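Side-chain contacts in 1,4-dihydroxy-6-naphtoate synthase (Archaeoglobus fulgidus, PDB 1ZBM), which probably converts cyclic dehypoxanthine futalosine into 1,4-dihydroxy-6-naphthoate, a step in the biosynthesis of menaquinone: residues V129-F133 against D134-Q138; L192-E195 against V196-E199; I212-P215 against D216-I219; Y247-P250 against E251-A255. All coordinates share one frame; numbering follows the deposited sequence.

Contact 1 of 4, residues V129-F133 against D134-Q138; sequences VEMPF and DRIIQ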
loop_
_atom_site.group_PDB
_atom_site.type_symbol
_atom_site.label_atom_id
_atom_site.label_comp_id
_atom_site.label_asym_id
_atom_site.label_seq_id
_atom_site.Cartn_x
_atom_site.Cartn_y
_atom_site.Cartn_z
ATOM N N VAL A 129 -1.042 -6.682 18.034
ATOM C CA VAL A 129 0.346 -6.828 18.451
ATOM C C VAL A 129 1.287 -6.208 17.427
ATOM O O VAL A 129 1.663 -6.858 16.453
ATOM C CB VAL A 129 0.712 -8.313 18.632
ATOM C CG1 VAL A 129 2.115 -8.443 19.219
ATOM C CG2 VAL A 129 -0.305 -8.992 19.534
ATOM N N GLU A 130 1.650 -4.947 17.654
ATOM C CA GLU A 130 2.559 -4.213 16.775
ATOM C C GLU A 130 3.740 -5.125 16.460
ATOM O O GLU A 130 4.322 -5.723 17.366
ATOM C CB GLU A 130 3.060 -2.949 17.477
ATOM C CG GLU A 130 3.804 -1.977 16.573
ATOM C CD GLU A 130 2.868 -1.063 15.797
ATOM O OE1 GLU A 130 3.369 -0.232 14.997
ATOM O OE2 GLU A 130 1.634 -1.174 15.993
HETATM N N MSE A 131 4.106 -5.217 15.183
HETATM C CA MSE A 131 5.190 -6.100 14.777
HETATM C C MSE A 131 5.556 -5.887 13.297
HETATM O O MSE A 131 4.684 -5.651 12.467
HETATM C CB MSE A 131 4.714 -7.540 15.013
HETATM C CG MSE A 131 5.635 -8.643 14.554
HETATM SE SE MSE A 131 4.808 -10.402 14.749
HETATM C CE MSE A 131 4.365 -10.317 16.641
ATOM N N PRO A 132 6.856 -5.961 12.954
ATOM C CA PRO A 132 7.296 -5.777 11.561
ATOM C C PRO A 132 6.661 -6.836 10.652
ATOM O O PRO A 132 6.489 -7.980 11.065
ATOM C CB PRO A 132 8.821 -5.896 11.658
ATOM C CG PRO A 132 9.020 -6.804 12.831
ATOM C CD PRO A 132 7.993 -6.304 13.826
ATOM N N PHE A 133 6.315 -6.456 9.424
ATOM C CA PHE A 133 5.659 -7.387 8.511
ATOM C C PHE A 133 6.427 -8.693 8.308
ATOM O O PHE A 133 5.836 -9.773 8.272
ATOM C CB PHE A 133 5.400 -6.728 7.142
ATOM C CG PHE A 133 6.539 -6.879 6.171
ATOM C CD1 PHE A 133 7.696 -6.124 6.316
ATOM C CD2 PHE A 133 6.478 -7.827 5.148
ATOM C CE1 PHE A 133 8.778 -6.309 5.464
ATOM C CE2 PHE A 133 7.556 -8.023 4.287
ATOM C CZ PHE A 133 8.708 -7.261 4.448
ATOM N N ASP A 134 7.745 -8.581 8.188
ATOM C CA ASP A 134 8.608 -9.731 7.967
ATOM C C ASP A 134 8.670 -10.713 9.143
ATOM O O ASP A 134 9.621 -11.487 9.261
ATOM C CB ASP A 134 10.020 -9.255 7.622
ATOM C CG ASP A 134 10.583 -8.325 8.666
ATOM O OD1 ASP A 134 10.664 -8.730 9.841
ATOM O OD2 ASP A 134 10.940 -7.178 8.320
ATOM N N ARG A 135 7.674 -10.688 10.018
ATOM C CA ARG A 135 7.680 -11.622 11.128
ATOM C C ARG A 135 6.294 -12.135 11.456
ATOM O O ARG A 135 6.126 -12.998 12.311
ATOM C CB ARG A 135 8.306 -10.995 12.370
ATOM C CG ARG A 135 8.863 -12.048 13.282
ATOM C CD ARG A 135 9.654 -11.465 14.421
ATOM N NE ARG A 135 10.233 -12.510 15.264
ATOM C CZ ARG A 135 9.549 -13.517 15.809
ATOM N NH1 ARG A 135 10.175 -14.415 16.573
ATOM N NH2 ARG A 135 8.244 -13.633 15.593
ATOM N N ILE A 136 5.302 -11.613 10.747
ATOM C CA ILE A 136 3.916 -12.010 10.960
ATOM C C ILE A 136 3.686 -13.498 10.712
ATOM O O ILE A 136 3.098 -14.180 11.545
ATOM C CB ILE A 136 2.967 -11.259 10.030
ATOM C CG1 ILE A 136 3.248 -9.756 10.094
ATOM C CG2 ILE A 136 1.535 -11.588 10.397
ATOM C CD1 ILE A 136 2.933 -9.096 11.401
ATOM N N ILE A 137 4.136 -13.992 9.561
ATOM C CA ILE A 137 3.931 -15.388 9.215
ATOM C C ILE A 137 4.549 -16.330 10.227
ATOM O O ILE A 137 3.903 -17.276 10.682
ATOM C CB ILE A 137 4.497 -15.719 7.829
ATOM C CG1 ILE A 137 3.741 -14.933 6.762
ATOM C CG2 ILE A 137 4.350 -17.217 7.551
ATOM C CD1 ILE A 137 2.312 -15.392 6.574
ATOM N N GLN A 138 5.802 -16.083 10.575
ATOM C CA GLN A 138 6.476 -16.931 11.543
ATOM C C GLN A 138 5.686 -16.948 12.867
ATOM O O GLN A 138 5.378 -18.017 13.391
ATOM C CB GLN A 138 7.912 -16.433 11.769
ATOM C CG GLN A 138 8.783 -17.380 12.582
ATOM C CD GLN A 138 10.203 -16.867 12.768
ATOM O OE1 GLN A 138 10.718 -16.823 13.894
ATOM N NE2 GLN A 138 10.847 -16.476 11.666
HETATM O O HOH W 1 5.729 -12.485 7.647
#
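Ile136 reaches back along the bend that precedes it, meeting the backbone of Phe133 first and that of Pro132 and Met131 further out. Ile136 CB lies 3.7 Å from Phe133 O. With chi1 at -50°, Ile136 CG1 stands beside its own backbone N and is brought against that same carbonyl, 3.2 Å from Phe133 O. Ile136 CD1 carries on to Pro132 O at 3.7 Å and ends beside Met131, present as selenomethionine, whose SE is 4.1 Å from Ile136 CD1. The carbonyl along which this chain runs is itself gripped: Ile136 N donates to Phe133 O almost straight, at 168°, though from well above the carbonyl plane, and a water donating to Phe133 O accepts from Ile137 N. A weak bond from Arg135 N to Pro132 O precedes this turn. Asp134 CB sits over one face of the Phe133 ring, 4.0 Å from its centroid, in a CH-pi contact, while Asp134 OD1 approaches Pro132 CB. The ring also meets His152, the predicted proton acceptor, edge to face, which places the bend beside the probable active site. Arg135, at the N-cap, sends its guanidinium to a salt bridge with Glu144. The whole is a strand-to-helix connection: it leads from edge strand 127-130 into helix 136-141, with Ile136 packed on Ala107 of strand 105-108 and Leu150 of strand 147-150.

Contact 2 of 4, residues L192-E195 against V196-E199; sequences LSVE and VQEE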
loop_
_atom_site.group_PDB
_atom_site.type_symbol
_atom_site.label_atom_id
_atom_site.label_comp_id
_atom_site.label_asym_id
_atom_site.label_seq_id
_atom_site.Cartn_x
_atom_site.Cartn_y
_atom_site.Cartn_z
ATOM N N LEU A 192 5.090 22.299 -2.675
ATOM C CA LEU A 192 5.826 22.218 -3.936
ATOM C C LEU A 192 5.095 23.013 -5.005
ATOM O O LEU A 192 3.867 23.079 -5.003
ATOM C CB LEU A 192 5.945 20.767 -4.390
ATOM C CG LEU A 192 6.580 19.803 -3.387
ATOM C CD1 LEU A 192 6.654 18.424 -4.016
ATOM C CD2 LEU A 192 7.978 20.298 -2.999
ATOM N N SER A 193 5.851 23.597 -5.925
ATOM C CA SER A 193 5.263 24.398 -6.988
ATOM C C SER A 193 4.364 23.596 -7.924
ATOM O O SER A 193 4.449 22.368 -7.999
ATOM C CB SER A 193 6.363 25.076 -7.810
ATOM O OG SER A 193 7.070 24.123 -8.589
ATOM N N VAL A 194 3.494 24.306 -8.633
ATOM C CA VAL A 194 2.583 23.679 -9.577
ATOM C C VAL A 194 3.431 22.989 -10.643
ATOM O O VAL A 194 3.089 21.908 -11.144
ATOM C CB VAL A 194 1.655 24.745 -10.223
ATOM C CG1 VAL A 194 0.809 24.121 -11.323
ATOM C CG2 VAL A 194 0.751 25.351 -9.155
ATOM N N GLU A 195 4.559 23.614 -10.959
ATOM C CA GLU A 195 5.510 23.114 -11.958
ATOM C C GLU A 195 5.983 21.708 -11.576
ATOM O O GLU A 195 5.879 20.769 -12.366
ATOM C CB GLU A 195 6.704 24.077 -12.009
ATOM C CG GLU A 195 7.420 24.192 -13.336
ATOM C CD GLU A 195 8.382 25.370 -13.341
ATOM O OE1 GLU A 195 9.290 25.415 -12.473
ATOM O OE2 GLU A 195 8.235 26.261 -14.208
ATOM N N VAL A 196 6.508 21.579 -10.360
ATOM C CA VAL A 196 6.987 20.294 -9.869
ATOM C C VAL A 196 5.838 19.289 -9.742
ATOM O O VAL A 196 6.009 18.102 -10.030
ATOM C CB VAL A 196 7.695 20.448 -8.498
ATOM C CG1 VAL A 196 8.038 19.074 -7.913
ATOM C CG2 VAL A 196 8.967 21.268 -8.669
ATOM N N GLN A 197 4.668 19.755 -9.319
ATOM C CA GLN A 197 3.529 18.855 -9.176
ATOM C C GLN A 197 3.151 18.197 -10.499
ATOM O O GLN A 197 3.019 16.972 -10.579
ATOM C CB GLN A 197 2.307 19.599 -8.639
ATOM C CG GLN A 197 2.410 20.068 -7.206
ATOM C CD GLN A 197 1.195 20.899 -6.798
ATOM O OE1 GLN A 197 0.055 20.460 -6.953
ATOM N NE2 GLN A 197 1.435 22.103 -6.276
ATOM N N GLU A 198 2.991 19.001 -11.544
ATOM C CA GLU A 198 2.601 18.463 -12.840
ATOM C C GLU A 198 3.684 17.595 -13.452
ATOM O O GLU A 198 3.403 16.537 -14.023
ATOM C CB GLU A 198 2.254 19.598 -13.804
ATOM C CG GLU A 198 1.444 19.133 -15.013
ATOM C CD GLU A 198 -0.005 18.807 -14.674
ATOM O OE1 GLU A 198 -0.509 17.750 -15.141
ATOM O OE2 GLU A 198 -0.643 19.617 -13.955
ATOM N N GLU A 199 4.930 18.034 -13.322
ATOM C CA GLU A 199 6.050 17.288 -13.887
ATOM C C GLU A 199 6.178 15.906 -13.285
ATOM O O GLU A 199 6.311 14.917 -14.005
ATOM C CB GLU A 199 7.356 18.056 -13.676
ATOM C CG GLU A 199 8.568 17.400 -14.314
ATOM C CD GLU A 199 8.364 17.139 -15.801
ATOM O OE1 GLU A 199 7.671 17.933 -16.462
ATOM O OE2 GLU A 199 8.913 16.144 -16.305
#
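Two first torsions bring Ser193 and Gln197 to their partners at the start of this helix. At Ser193, chi1 of 71° sets OG between the backbone N and the carbonyl carbon, facing the first turn, where Val196 N donates to Ser193 OG over 3.2 Å in a nearly straight bond of 170°. Gln197 has CG beside its backbone N (chi1 -69°) and an otherwise extended chain, which runs back past the Ser193 carbonyl, Gln197 CG being 3.2 Å from Ser193 O. Its amide thereby reaches the residue before the cap: Gln197 NE2 donates to Leu192 O at 2.9 Å, tilted from the carbonyl plane. The other end of that amide is held too, as Gln197 OE1 accepts from Arg77. Leu192 CD1 makes an apolar contact with Val196 CG1 at 4.2 Å; the other methyl, CG2, lies beside the capping Ser193 OG. Regular helical bonds then follow, from Gln197 N to Ser193 O and from Glu198 N to Val194 O. Glu199 CB passes close to Glu195 O, but its carboxylate turns away to Arg202 and Thr36. This is a classical serine N-cap opening helix 194-213, supplemented by a side-chain amide that ties the incoming chain, just past strand 181-189, to the first turn.

Contact 3 of 4, residues I212-P215 against D216-I219; sequences IENP and DEAI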
loop_
_atom_site.group_PDB
_atom_site.type_symbol
_atom_site.label_atom_id
_atom_site.label_comp_id
_atom_site.label_asym_id
_atom_site.label_seq_id
_atom_site.Cartn_x
_atom_site.Cartn_y
_atom_site.Cartn_z
ATOM N N ILE A 212 3.370 -1.757 -17.388
ATOM C CA ILE A 212 2.312 -2.581 -17.973
ATOM C C ILE A 212 2.655 -3.087 -19.378
ATOM O O ILE A 212 2.316 -4.214 -19.732
ATOM C CB ILE A 212 0.974 -1.795 -18.038
ATOM C CG1 ILE A 212 0.516 -1.457 -16.617
ATOM C CG2 ILE A 212 -0.093 -2.622 -18.748
ATOM C CD1 ILE A 212 0.318 -2.672 -15.737
ATOM N N GLU A 213 3.317 -2.242 -20.168
ATOM C CA GLU A 213 3.715 -2.579 -21.534
ATOM C C GLU A 213 4.972 -3.427 -21.565
ATOM O O GLU A 213 5.318 -4.005 -22.592
ATOM C CB GLU A 213 3.946 -1.302 -22.336
ATOM C CG GLU A 213 2.699 -0.436 -22.476
ATOM C CD GLU A 213 2.991 0.918 -23.091
ATOM O OE1 GLU A 213 3.674 0.981 -24.148
ATOM O OE2 GLU A 213 2.516 1.935 -22.528
ATOM N N ASN A 214 5.653 -3.497 -20.429
ATOM C CA ASN A 214 6.876 -4.274 -20.316
ATOM C C ASN A 214 6.862 -4.964 -18.966
ATOM O O ASN A 214 7.750 -4.760 -18.148
ATOM C CB ASN A 214 8.088 -3.351 -20.416
ATOM C CG ASN A 214 8.108 -2.557 -21.701
ATOM O OD1 ASN A 214 8.345 -3.098 -22.786
ATOM N ND2 ASN A 214 7.847 -1.265 -21.588
ATOM N N PRO A 215 5.851 -5.808 -18.726
ATOM C CA PRO A 215 5.722 -6.527 -17.458
ATOM C C PRO A 215 6.910 -7.406 -17.101
ATOM O O PRO A 215 7.310 -7.472 -15.938
ATOM C CB PRO A 215 4.442 -7.331 -17.652
ATOM C CG PRO A 215 4.484 -7.650 -19.110
ATOM C CD PRO A 215 4.876 -6.315 -19.710
ATOM N N ASP A 216 7.487 -8.082 -18.086
ATOM C CA ASP A 216 8.617 -8.949 -17.780
ATOM C C ASP A 216 9.878 -8.169 -17.456
ATOM O O ASP A 216 10.605 -8.522 -16.530
ATOM C CB ASP A 216 8.852 -9.925 -18.927
ATOM C CG ASP A 216 7.677 -10.871 -19.115
ATOM O OD1 ASP A 216 7.409 -11.664 -18.180
ATOM O OD2 ASP A 216 7.020 -10.806 -20.176
ATOM N N GLU A 217 10.134 -7.103 -18.205
ATOM C CA GLU A 217 11.313 -6.306 -17.952
ATOM C C GLU A 217 11.214 -5.653 -16.567
ATOM O O GLU A 217 12.098 -5.819 -15.724
ATOM C CB GLU A 217 11.465 -5.231 -19.025
ATOM C CG GLU A 217 12.816 -4.537 -19.002
ATOM C CD GLU A 217 12.853 -3.312 -19.888
ATOM O OE1 GLU A 217 12.239 -3.346 -20.974
ATOM O OE2 GLU A 217 13.514 -2.319 -19.507
ATOM N N ALA A 218 10.133 -4.914 -16.328
ATOM C CA ALA A 218 9.945 -4.245 -15.044
ATOM C C ALA A 218 9.926 -5.222 -13.863
ATOM O O ALA A 218 10.469 -4.933 -12.797
ATOM C CB ALA A 218 8.659 -3.421 -15.066
ATOM N N ILE A 219 9.313 -6.383 -14.058
ATOM C CA ILE A 219 9.223 -7.384 -13.006
ATOM C C ILE A 219 10.585 -8.002 -12.700
ATOM O O ILE A 219 10.843 -8.441 -11.580
ATOM C CB ILE A 219 8.238 -8.503 -13.416
ATOM C CG1 ILE A 219 7.340 -8.876 -12.233
ATOM C CG2 ILE A 219 9.001 -9.732 -13.936
ATOM C CD1 ILE A 219 8.067 -9.416 -11.047
#
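The flat ends of Asn214 and Glu217, an amide and a carboxylate, do not meet each other directly, although their side chains touch lower down. Asn214 CB packs against Glu217 CB at 4.1 Å, and Glu217 OE1 comes within 4.2 Å of the same Asn214 CB, so the carboxylate meets the root of the asparagine and not its amide. That amide, its CG held beside the backbone N by chi1 of -58°, points back to helix 194-213, where Asn214 ND2 donates to Phe210 O, and this N-cap residue therefore does not use its side chain for capping. The third flat group, the carboxylate of Asp216, turns only loosely toward the proline ring before it, with Asp216 OD2 4.2 Å from Pro215 CG. The Asn214 carbonyl does the work in the new helix: Ala218 N donates to Asn214 O at 3.0 Å, nearly along the C=O axis, and Ala218 CB lies 3.5 Å from Asn214 O. Ala218 itself is buried against Phe24 and Tyr27 of helix 20-30. The proline opening helix 215-222 lacks an N-H, which costs little in a first turn, where amides have no preceding helical carbonyl. Two acids follow it, and their negative charge probably suits the positive end of the helix; Asp216 OD1 is paired with Lys235 in a salt bridge and Glu217 OE2 is hydrogen-bonded to Tyr27.

Contact 4 of 4, residues Y247-P250 against E251-A255; sequences YNMP and ESVDA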
loop_
_atom_site.group_PDB
_atom_site.type_symbol
_atom_site.label_atom_id
_atom_site.label_comp_id
_atom_site.label_asym_id
_atom_site.label_seq_id
_atom_site.Cartn_x
_atom_site.Cartn_y
_atom_site.Cartn_z
ATOM N N TYR A 247 -2.667 4.297 -12.485
ATOM C CA TYR A 247 -2.339 5.280 -13.506
ATOM C C TYR A 247 -3.078 6.594 -13.285
ATOM O O TYR A 247 -2.510 7.665 -13.485
ATOM C CB TYR A 247 -2.656 4.749 -14.901
ATOM C CG TYR A 247 -2.200 5.680 -16.001
ATOM C CD1 TYR A 247 -0.865 5.714 -16.407
ATOM C CD2 TYR A 247 -3.103 6.536 -16.632
ATOM C CE1 TYR A 247 -0.444 6.574 -17.420
ATOM C CE2 TYR A 247 -2.693 7.398 -17.640
ATOM C CZ TYR A 247 -1.362 7.412 -18.033
ATOM O OH TYR A 247 -0.978 8.246 -19.051
ATOM N N ASN A 248 -4.342 6.501 -12.874
ATOM C CA ASN A 248 -5.178 7.677 -12.615
ATOM C C ASN A 248 -6.326 7.288 -11.675
ATOM O O ASN A 248 -7.160 6.450 -12.019
ATOM C CB ASN A 248 -5.750 8.211 -13.938
ATOM C CG ASN A 248 -6.461 9.542 -13.776
ATOM O OD1 ASN A 248 -5.886 10.498 -13.266
ATOM N ND2 ASN A 248 -7.709 9.615 -14.221
HETATM N N MSE A 249 -6.379 7.894 -10.496
HETATM C CA MSE A 249 -7.440 7.562 -9.549
HETATM C C MSE A 249 -8.807 7.988 -10.095
HETATM O O MSE A 249 -9.074 9.173 -10.253
HETATM C CB MSE A 249 -7.181 8.247 -8.208
HETATM C CG MSE A 249 -7.983 7.686 -7.054
HETATM SE SE MSE A 249 -7.597 8.645 -5.422
HETATM C CE MSE A 249 -5.909 7.792 -4.996
ATOM N N PRO A 250 -9.693 7.021 -10.394
ATOM C CA PRO A 250 -11.022 7.355 -10.925
ATOM C C PRO A 250 -11.948 7.923 -9.858
ATOM O O PRO A 250 -11.630 7.877 -8.665
ATOM C CB PRO A 250 -11.511 6.022 -11.477
ATOM C CG PRO A 250 -10.932 5.033 -10.499
ATOM C CD PRO A 250 -9.502 5.558 -10.323
ATOM N N GLU A 251 -13.097 8.444 -10.278
ATOM C CA GLU A 251 -14.053 9.023 -9.337
ATOM C C GLU A 251 -14.518 8.045 -8.261
ATOM O O GLU A 251 -14.693 8.438 -7.112
ATOM C CB GLU A 251 -15.271 9.599 -10.089
ATOM C CG GLU A 251 -14.945 10.786 -10.999
ATOM C CD GLU A 251 -14.397 10.374 -12.360
ATOM O OE1 GLU A 251 -13.670 9.352 -12.433
ATOM O OE2 GLU A 251 -14.691 11.076 -13.360
ATOM N N SER A 252 -14.699 6.776 -8.626
ATOM C CA SER A 252 -15.158 5.758 -7.683
ATOM C C SER A 252 -14.210 5.586 -6.506
ATOM O O SER A 252 -14.650 5.407 -5.371
ATOM C CB SER A 252 -15.369 4.409 -8.396
ATOM O OG SER A 252 -14.157 3.873 -8.905
ATOM N N VAL A 253 -12.909 5.647 -6.775
ATOM C CA VAL A 253 -11.902 5.514 -5.724
ATOM C C VAL A 253 -11.902 6.755 -4.831
ATOM O O VAL A 253 -11.636 6.661 -3.630
ATOM C CB VAL A 253 -10.475 5.311 -6.316
ATOM C CG1 VAL A 253 -9.437 5.294 -5.201
ATOM C CG2 VAL A 253 -10.423 4.013 -7.101
ATOM N N ASP A 254 -12.183 7.922 -5.407
ATOM C CA ASP A 254 -12.237 9.139 -4.591
ATOM C C ASP A 254 -13.408 8.972 -3.628
ATOM O O ASP A 254 -13.326 9.361 -2.466
ATOM C CB ASP A 254 -12.509 10.404 -5.420
ATOM C CG ASP A 254 -11.374 10.770 -6.352
ATOM O OD1 ASP A 254 -10.186 10.602 -5.974
ATOM O OD2 ASP A 254 -11.677 11.263 -7.465
ATOM N N ALA A 255 -14.503 8.398 -4.125
ATOM C CA ALA A 255 -15.699 8.202 -3.314
ATOM C C ALA A 255 -15.438 7.194 -2.209
ATOM O O ALA A 255 -15.917 7.354 -1.083
ATOM C CB ALA A 255 -16.851 7.734 -4.188
HETATM O O HOH W 2 -10.702 11.211 -9.855
#
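Apolar contact comes first, between Met249, Pro250 and Val253. The two methyls of Val253 are divided between them: CG1 presses on Met249 CG at 3.4 Å, closer than usual for carbons, with the two side chains crossing at about a right angle, whereas CG2 lies 3.6 Å from Pro250 CG. In Met249, a selenomethionine, CG is anti to the backbone N (chi1 -164°), and the bend at the end of the chain leaves SE near Asp254, 3.3 Å from its OD1. Polar links run beside this patch. A water donates to both Met249 O and Asp254 OD2, each at 2.6 Å, and so bridges the loop to the helix through the carboxylate. Pro250 O receives two weak backbone bonds, from Val253 N at 3.2 Å and from Asp254 N at 3.3 Å. Glu251 folds back at chi2 (82°), putting its OE1 3.4 Å from Pro250 C. Around the patch, Met249 touches Ile78 and Ala83, and Val253 touches Val85, all of strand 76-86; Tyr245 meets both Pro250 and Val253. The arrangement is a helix start with proline at the N-cap, joining the short helix 244-247 to helix 251-265 and seating the first turn of the latter against an edge strand.

How the contacts relate
All four contacts lie at the start of a helix, yet each solves the opening differently. Contacts 1 and 4 are surface contacts, each with one buried residue, Ile136 or Val253, and each with a water bridging loop to helix; they lie on opposite sides of the chain's centre, about 31 Å apart between centres. Contacts 2 and 3 are partly buried and share helix 194-213, one at its beginning and the other at its end, where the next helix opens. Of these, only contact 2 has a side-chain cap; in contact 3 the side chain of the N-cap residue, an asparagine, bonds back to the preceding helix. Contact 1 alone borders the predicted active-site histidine, while contacts 2 and 3 lie away from the annotated sites.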